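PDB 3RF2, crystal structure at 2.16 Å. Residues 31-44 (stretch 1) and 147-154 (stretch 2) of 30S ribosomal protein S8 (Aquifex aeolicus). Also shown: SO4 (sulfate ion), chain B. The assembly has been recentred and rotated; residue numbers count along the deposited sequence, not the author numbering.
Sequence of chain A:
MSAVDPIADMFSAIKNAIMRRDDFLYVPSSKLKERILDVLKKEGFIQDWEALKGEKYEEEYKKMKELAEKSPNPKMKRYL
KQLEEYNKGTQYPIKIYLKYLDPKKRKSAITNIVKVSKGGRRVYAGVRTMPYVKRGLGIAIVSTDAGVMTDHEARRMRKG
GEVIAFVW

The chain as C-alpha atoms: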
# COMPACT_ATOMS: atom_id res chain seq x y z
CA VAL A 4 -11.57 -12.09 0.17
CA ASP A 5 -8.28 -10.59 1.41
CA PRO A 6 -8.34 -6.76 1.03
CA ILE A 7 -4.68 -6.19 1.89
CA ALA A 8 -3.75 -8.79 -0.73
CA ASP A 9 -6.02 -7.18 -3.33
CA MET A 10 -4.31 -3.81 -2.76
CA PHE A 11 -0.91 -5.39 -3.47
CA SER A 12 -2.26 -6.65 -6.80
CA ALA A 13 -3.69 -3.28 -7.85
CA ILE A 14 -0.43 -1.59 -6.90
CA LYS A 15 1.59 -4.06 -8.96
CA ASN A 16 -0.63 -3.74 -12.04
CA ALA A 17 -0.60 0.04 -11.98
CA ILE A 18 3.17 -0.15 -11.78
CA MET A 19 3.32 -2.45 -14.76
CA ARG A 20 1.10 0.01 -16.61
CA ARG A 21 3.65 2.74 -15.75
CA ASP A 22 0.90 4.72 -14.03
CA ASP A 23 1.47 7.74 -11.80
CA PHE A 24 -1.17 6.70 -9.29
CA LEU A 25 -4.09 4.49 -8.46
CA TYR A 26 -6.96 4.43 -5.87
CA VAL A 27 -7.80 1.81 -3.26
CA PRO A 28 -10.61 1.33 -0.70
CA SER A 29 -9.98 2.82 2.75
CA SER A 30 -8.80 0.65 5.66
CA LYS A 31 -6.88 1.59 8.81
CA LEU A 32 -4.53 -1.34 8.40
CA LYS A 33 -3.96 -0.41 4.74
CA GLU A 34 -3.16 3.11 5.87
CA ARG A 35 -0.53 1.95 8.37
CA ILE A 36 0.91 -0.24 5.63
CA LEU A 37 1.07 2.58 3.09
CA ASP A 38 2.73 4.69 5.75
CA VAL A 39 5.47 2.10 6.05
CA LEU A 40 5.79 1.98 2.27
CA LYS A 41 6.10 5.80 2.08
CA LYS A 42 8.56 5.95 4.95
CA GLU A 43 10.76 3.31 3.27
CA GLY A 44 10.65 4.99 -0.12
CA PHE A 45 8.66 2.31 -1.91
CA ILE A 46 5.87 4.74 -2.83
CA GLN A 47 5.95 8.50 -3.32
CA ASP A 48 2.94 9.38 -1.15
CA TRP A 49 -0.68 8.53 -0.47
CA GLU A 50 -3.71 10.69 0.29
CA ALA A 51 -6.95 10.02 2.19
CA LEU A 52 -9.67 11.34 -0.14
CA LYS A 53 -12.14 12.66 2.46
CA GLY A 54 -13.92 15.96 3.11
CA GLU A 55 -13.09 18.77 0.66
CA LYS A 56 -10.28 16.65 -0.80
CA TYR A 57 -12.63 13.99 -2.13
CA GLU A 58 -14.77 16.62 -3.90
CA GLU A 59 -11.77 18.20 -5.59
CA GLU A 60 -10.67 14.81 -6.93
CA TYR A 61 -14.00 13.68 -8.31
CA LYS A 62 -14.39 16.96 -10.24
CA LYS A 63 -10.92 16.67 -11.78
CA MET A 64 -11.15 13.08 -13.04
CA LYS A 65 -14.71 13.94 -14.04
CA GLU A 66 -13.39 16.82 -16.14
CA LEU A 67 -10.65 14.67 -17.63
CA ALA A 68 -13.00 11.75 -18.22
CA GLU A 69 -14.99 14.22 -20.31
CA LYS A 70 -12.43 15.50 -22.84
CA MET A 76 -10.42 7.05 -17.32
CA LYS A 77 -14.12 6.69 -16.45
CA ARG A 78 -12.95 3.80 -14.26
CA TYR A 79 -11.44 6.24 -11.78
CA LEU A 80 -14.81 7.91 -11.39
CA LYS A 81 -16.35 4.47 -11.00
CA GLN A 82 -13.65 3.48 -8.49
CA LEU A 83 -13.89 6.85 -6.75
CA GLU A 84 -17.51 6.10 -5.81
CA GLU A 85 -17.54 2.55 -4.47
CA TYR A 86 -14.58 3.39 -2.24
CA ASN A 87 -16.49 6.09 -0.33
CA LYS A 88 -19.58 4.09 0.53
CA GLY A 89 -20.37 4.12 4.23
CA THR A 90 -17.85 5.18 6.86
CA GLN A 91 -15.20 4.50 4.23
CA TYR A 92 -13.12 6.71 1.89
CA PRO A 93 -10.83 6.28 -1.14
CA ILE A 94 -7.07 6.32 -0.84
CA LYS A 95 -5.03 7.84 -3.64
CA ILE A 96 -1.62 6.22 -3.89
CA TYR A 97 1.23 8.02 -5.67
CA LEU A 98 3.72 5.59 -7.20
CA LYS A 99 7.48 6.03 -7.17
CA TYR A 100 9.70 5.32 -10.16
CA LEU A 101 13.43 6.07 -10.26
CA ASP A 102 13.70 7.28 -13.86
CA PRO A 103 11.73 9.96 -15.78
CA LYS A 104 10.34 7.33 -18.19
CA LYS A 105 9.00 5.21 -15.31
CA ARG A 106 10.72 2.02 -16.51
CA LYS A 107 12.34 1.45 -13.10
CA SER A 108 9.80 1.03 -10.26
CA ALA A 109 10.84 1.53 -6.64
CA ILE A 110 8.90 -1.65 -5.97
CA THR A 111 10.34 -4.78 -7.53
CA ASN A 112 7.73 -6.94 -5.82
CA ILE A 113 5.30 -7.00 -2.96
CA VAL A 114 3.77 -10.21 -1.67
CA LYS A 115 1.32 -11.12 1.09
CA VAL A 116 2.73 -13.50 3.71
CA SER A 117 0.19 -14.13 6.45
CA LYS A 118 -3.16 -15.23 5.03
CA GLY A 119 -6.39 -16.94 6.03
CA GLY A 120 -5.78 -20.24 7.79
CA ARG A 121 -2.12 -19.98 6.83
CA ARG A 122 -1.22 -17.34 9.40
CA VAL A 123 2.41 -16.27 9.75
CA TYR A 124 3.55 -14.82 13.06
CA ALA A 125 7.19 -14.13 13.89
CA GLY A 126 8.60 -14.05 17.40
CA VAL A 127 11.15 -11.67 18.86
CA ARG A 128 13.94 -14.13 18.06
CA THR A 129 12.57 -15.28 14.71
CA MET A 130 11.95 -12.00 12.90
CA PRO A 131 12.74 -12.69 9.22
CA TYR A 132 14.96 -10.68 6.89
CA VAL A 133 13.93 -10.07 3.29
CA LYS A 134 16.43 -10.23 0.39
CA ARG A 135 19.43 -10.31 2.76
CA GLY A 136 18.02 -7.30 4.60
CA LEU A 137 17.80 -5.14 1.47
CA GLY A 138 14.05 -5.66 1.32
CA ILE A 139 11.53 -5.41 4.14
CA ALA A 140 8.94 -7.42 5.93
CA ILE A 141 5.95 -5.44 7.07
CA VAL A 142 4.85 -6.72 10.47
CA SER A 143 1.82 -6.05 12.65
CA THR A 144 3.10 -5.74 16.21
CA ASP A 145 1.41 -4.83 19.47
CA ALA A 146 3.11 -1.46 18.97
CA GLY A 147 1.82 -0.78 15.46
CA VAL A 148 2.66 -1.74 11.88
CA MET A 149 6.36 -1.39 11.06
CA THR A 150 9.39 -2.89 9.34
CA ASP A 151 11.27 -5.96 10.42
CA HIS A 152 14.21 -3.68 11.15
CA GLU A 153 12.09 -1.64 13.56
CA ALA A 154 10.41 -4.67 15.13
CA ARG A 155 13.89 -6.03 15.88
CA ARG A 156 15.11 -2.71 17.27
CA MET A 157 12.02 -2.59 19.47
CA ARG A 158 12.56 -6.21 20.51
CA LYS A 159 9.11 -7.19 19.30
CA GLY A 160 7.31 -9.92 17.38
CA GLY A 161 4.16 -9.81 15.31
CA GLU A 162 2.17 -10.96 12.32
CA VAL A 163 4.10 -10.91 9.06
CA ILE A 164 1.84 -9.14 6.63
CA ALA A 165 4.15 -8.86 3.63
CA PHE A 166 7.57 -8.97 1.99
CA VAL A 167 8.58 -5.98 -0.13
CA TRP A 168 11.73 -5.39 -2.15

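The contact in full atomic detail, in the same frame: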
# COMPACT_ATOMS: atom_id res chain seq x y z
N LYS A 31 -7.87 1.00 7.90
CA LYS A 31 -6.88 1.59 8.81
C LYS A 31 -5.57 0.82 8.79
O LYS A 31 -4.48 1.38 8.95
CB LYS A 31 -7.40 1.69 10.24
CG LYS A 31 -6.39 2.25 11.26
CD LYS A 31 -5.90 3.66 10.88
CE LYS A 31 -5.49 4.51 12.10
NZ LYS A 31 -6.66 4.91 12.96
N LEU A 32 -5.68 -0.49 8.60
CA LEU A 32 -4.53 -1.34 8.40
C LEU A 32 -3.79 -0.96 7.12
O LEU A 32 -2.57 -0.81 7.13
CB LEU A 32 -4.96 -2.81 8.34
CG LEU A 32 -3.81 -3.79 8.18
CD1 LEU A 32 -2.69 -3.39 9.11
CD2 LEU A 32 -4.27 -5.23 8.46
N LYS A 33 -4.53 -0.83 6.02
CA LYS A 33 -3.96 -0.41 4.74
C LYS A 33 -3.20 0.92 4.87
O LYS A 33 -2.12 1.10 4.32
CB LYS A 33 -5.06 -0.31 3.68
CG LYS A 33 -5.29 -1.60 2.92
CD LYS A 33 -6.35 -1.46 1.84
CE LYS A 33 -7.58 -2.33 2.15
NZ LYS A 33 -8.72 -2.03 1.26
N GLU A 34 -3.78 1.84 5.61
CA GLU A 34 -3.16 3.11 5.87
C GLU A 34 -1.84 2.98 6.62
O GLU A 34 -0.89 3.69 6.29
CB GLU A 34 -4.11 4.04 6.64
CG GLU A 34 -5.37 4.39 5.87
CD GLU A 34 -6.13 5.53 6.54
OE1 GLU A 34 -5.88 5.80 7.74
OE2 GLU A 34 -6.97 6.16 5.86
N ARG A 35 -1.78 2.12 7.63
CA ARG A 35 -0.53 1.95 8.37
C ARG A 35 0.49 1.29 7.48
O ARG A 35 1.68 1.53 7.62
CB ARG A 35 -0.71 1.14 9.65
CG ARG A 35 -1.16 1.97 10.84
CD ARG A 35 -0.99 1.20 12.14
NE ARG A 35 -1.67 1.87 13.25
CZ ARG A 35 -2.97 1.77 13.48
NH1 ARG A 35 -3.73 1.05 12.67
NH2 ARG A 35 -3.52 2.41 14.51
N ILE A 36 0.01 0.45 6.57
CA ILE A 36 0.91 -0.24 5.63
C ILE A 36 1.51 0.73 4.62
O ILE A 36 2.71 0.75 4.40
CB ILE A 36 0.19 -1.38 4.90
CG1 ILE A 36 -0.11 -2.52 5.88
CG2 ILE A 36 1.06 -1.91 3.76
CD1 ILE A 36 -1.00 -3.58 5.28
N LEU A 37 0.65 1.56 4.03
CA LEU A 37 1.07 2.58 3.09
C LEU A 37 2.02 3.56 3.74
O LEU A 37 2.88 4.11 3.07
CB LEU A 37 -0.13 3.33 2.55
CG LEU A 37 -1.02 2.51 1.63
CD1 LEU A 37 -2.29 3.30 1.26
CD2 LEU A 37 -0.22 2.24 0.42
N ASP A 38 1.85 3.77 5.04
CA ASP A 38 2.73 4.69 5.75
C ASP A 38 4.12 4.09 5.91
O ASP A 38 5.13 4.82 5.82
CB ASP A 38 2.15 5.06 7.11
CG ASP A 38 1.52 6.44 7.12
OD1 ASP A 38 0.79 6.78 6.17
OD2 ASP A 38 1.79 7.21 8.07
N VAL A 39 4.18 2.78 6.11
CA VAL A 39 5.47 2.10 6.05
C VAL A 39 6.10 2.23 4.66
O VAL A 39 7.28 2.52 4.52
CB VAL A 39 5.37 0.60 6.37
CG1 VAL A 39 6.77 -0.04 6.36
CG2 VAL A 39 4.63 0.36 7.70
N LEU A 40 5.29 1.98 3.64
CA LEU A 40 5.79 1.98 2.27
C LEU A 40 6.35 3.37 1.89
O LEU A 40 7.38 3.47 1.22
CB LEU A 40 4.69 1.55 1.29
CG LEU A 40 4.26 0.08 1.26
CD1 LEU A 40 3.17 -0.12 0.24
CD2 LEU A 40 5.44 -0.80 0.92
N LYS A 41 5.66 4.42 2.32
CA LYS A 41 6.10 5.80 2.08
C LYS A 41 7.39 6.12 2.83
O LYS A 41 8.34 6.68 2.29
CB LYS A 41 5.03 6.78 2.52
CG LYS A 41 5.36 8.24 2.18
CD LYS A 41 4.41 9.14 2.93
CE LYS A 41 4.64 10.61 2.58
NZ LYS A 41 3.53 11.45 3.13
N LYS A 42 7.40 5.74 4.11
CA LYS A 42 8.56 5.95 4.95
C LYS A 42 9.80 5.24 4.40
O LYS A 42 10.91 5.75 4.53
CB LYS A 42 8.24 5.46 6.37
CG LYS A 42 9.39 5.61 7.35
CD LYS A 42 9.07 4.98 8.70
CE LYS A 42 10.31 4.94 9.59
NZ LYS A 42 11.41 4.17 8.93
N GLU A 43 9.62 4.07 3.79
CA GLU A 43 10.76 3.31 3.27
C GLU A 43 11.15 3.69 1.85
O GLU A 43 12.15 3.21 1.34
CB GLU A 43 10.48 1.81 3.33
CG GLU A 43 10.35 1.30 4.75
CD GLU A 43 11.63 1.46 5.51
OE1 GLU A 43 12.69 1.08 4.96
OE2 GLU A 43 11.58 1.99 6.65
N GLY A 44 10.34 4.53 1.21
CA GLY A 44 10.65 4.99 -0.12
C GLY A 44 10.15 4.10 -1.24
O GLY A 44 10.61 4.20 -2.38
N GLY A 147 2.08 -1.35 16.77
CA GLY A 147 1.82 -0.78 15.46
C GLY A 147 2.50 -1.54 14.33
O GLY A 147 3.23 -2.50 14.55
N VAL A 148 2.23 -1.09 13.10
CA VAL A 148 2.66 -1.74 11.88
C VAL A 148 3.98 -1.11 11.48
O VAL A 148 4.06 0.11 11.37
CB VAL A 148 1.62 -1.53 10.77
CG1 VAL A 148 2.09 -2.10 9.44
CG2 VAL A 148 0.28 -2.15 11.17
N MET A 149 5.01 -1.92 11.25
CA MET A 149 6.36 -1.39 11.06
C MET A 149 7.24 -2.38 10.31
O MET A 149 6.80 -3.48 9.98
CB MET A 149 6.99 -1.08 12.42
CG MET A 149 6.93 -2.27 13.39
SD MET A 149 7.81 -2.04 14.95
CE MET A 149 6.68 -0.98 15.85
N THR A 150 8.50 -2.01 10.06
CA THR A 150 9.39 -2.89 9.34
C THR A 150 9.97 -3.94 10.25
O THR A 150 9.83 -3.88 11.48
CB THR A 150 10.54 -2.14 8.64
OG1 THR A 150 11.36 -1.49 9.62
CG2 THR A 150 10.00 -1.10 7.70
N ASP A 151 10.59 -4.94 9.64
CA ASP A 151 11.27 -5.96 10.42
C ASP A 151 12.40 -5.29 11.17
O ASP A 151 12.60 -5.54 12.36
CB ASP A 151 11.79 -7.09 9.52
CG ASP A 151 12.64 -6.57 8.36
OD1 ASP A 151 12.10 -5.82 7.52
OD2 ASP A 151 13.83 -6.91 8.29
N HIS A 152 13.13 -4.40 10.50
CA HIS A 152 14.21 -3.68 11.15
C HIS A 152 13.73 -3.00 12.43
O HIS A 152 14.39 -3.08 13.47
CB HIS A 152 14.85 -2.66 10.20
CG HIS A 152 15.95 -1.87 10.82
ND1 HIS A 152 15.73 -0.70 11.52
CD2 HIS A 152 17.29 -2.08 10.86
CE1 HIS A 152 16.88 -0.23 11.96
NE2 HIS A 152 17.85 -1.05 11.57
N GLU A 153 12.59 -2.34 12.37
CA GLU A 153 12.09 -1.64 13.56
C GLU A 153 11.58 -2.61 14.62
O GLU A 153 11.84 -2.43 15.81
CB GLU A 153 11.02 -0.61 13.17
CG GLU A 153 11.59 0.52 12.33
CD GLU A 153 10.52 1.38 11.68
OE1 GLU A 153 9.42 0.86 11.35
OE2 GLU A 153 10.79 2.59 11.49
N ALA A 154 10.87 -3.65 14.19
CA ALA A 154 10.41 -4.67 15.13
C ALA A 154 11.60 -5.22 15.91
O ALA A 154 11.54 -5.34 17.14
CB ALA A 154 9.67 -5.79 14.42
S SO4 B . -12.34 -3.55 1.09
O1 SO4 B . -10.93 -3.77 0.75
O2 SO4 B . -13.03 -4.84 1.13
O3 SO4 B . -12.96 -2.72 0.06
O4 SO4 B . -12.42 -2.89 2.39
O HOH W 1 13.37 0.43 9.00

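Val 148 sits at the centre of the contact, where the chain of stretch 2 turns a corner and the CA-to-CB bond of this residue points toward the helix of stretch 1. It has the largest area covered by the opposing stretch, and four helix residues spaced over two turns, Leu 32, Arg 35, Ile 36 and Val 39, pack around it. Leu 32 CD1 lies 3.8 Å from Val 148 CG2; its CA-to-CB bond points sideways, but the end of the side chain comes nearer. The CA-to-CB bond of Ile 36 points away, yet its CG1 still comes within 4.2 Å of Val 148 CG1. Val 39, one turn after Arg 35, has its CA-to-CB bond toward stretch 2 and places CG2 3.9 Å from Val 148 CG1 and 3.7 Å from Val 148 O, so it packs on backbone as well as side chain. Its other methyl, CG1, meets Thr 150 CG2 at 3.7 Å, which carries the apolar surface two residues along the chain. The CA-to-CB bond of Met 149, between Val 148 and Thr 150 in the sequence, points away from the helix; Val 39 CG2 approaches Met 149 CA at 4.2 Å. At the exposed margin, Arg 35 contributes aliphatic carbon, its CB 3.7 Å from Val 148 CB.

Beyond Val 39 the contact becomes polar. Thr 150 caps the helix that follows: Glu 153 N donates to Thr 150 OG1 (3.1 Å), and Thr 150 N donates back to Glu 153 OE1 (3.3 Å). The other carboxylate oxygen, Glu 153 OE2, forms a salt bridge with Lys 42 NZ at 3.1 Å, although the hydrogen bond within it is weak. Lys 42 NZ also pairs with Glu 43 OE2 (3.2 Å, again a weak hydrogen bond), so one ammonium group links two carboxylates. Water 1 joins Thr 150 OG1 (2.8 Å from its O) to Glu 43 OE2, the latter through a weak bond.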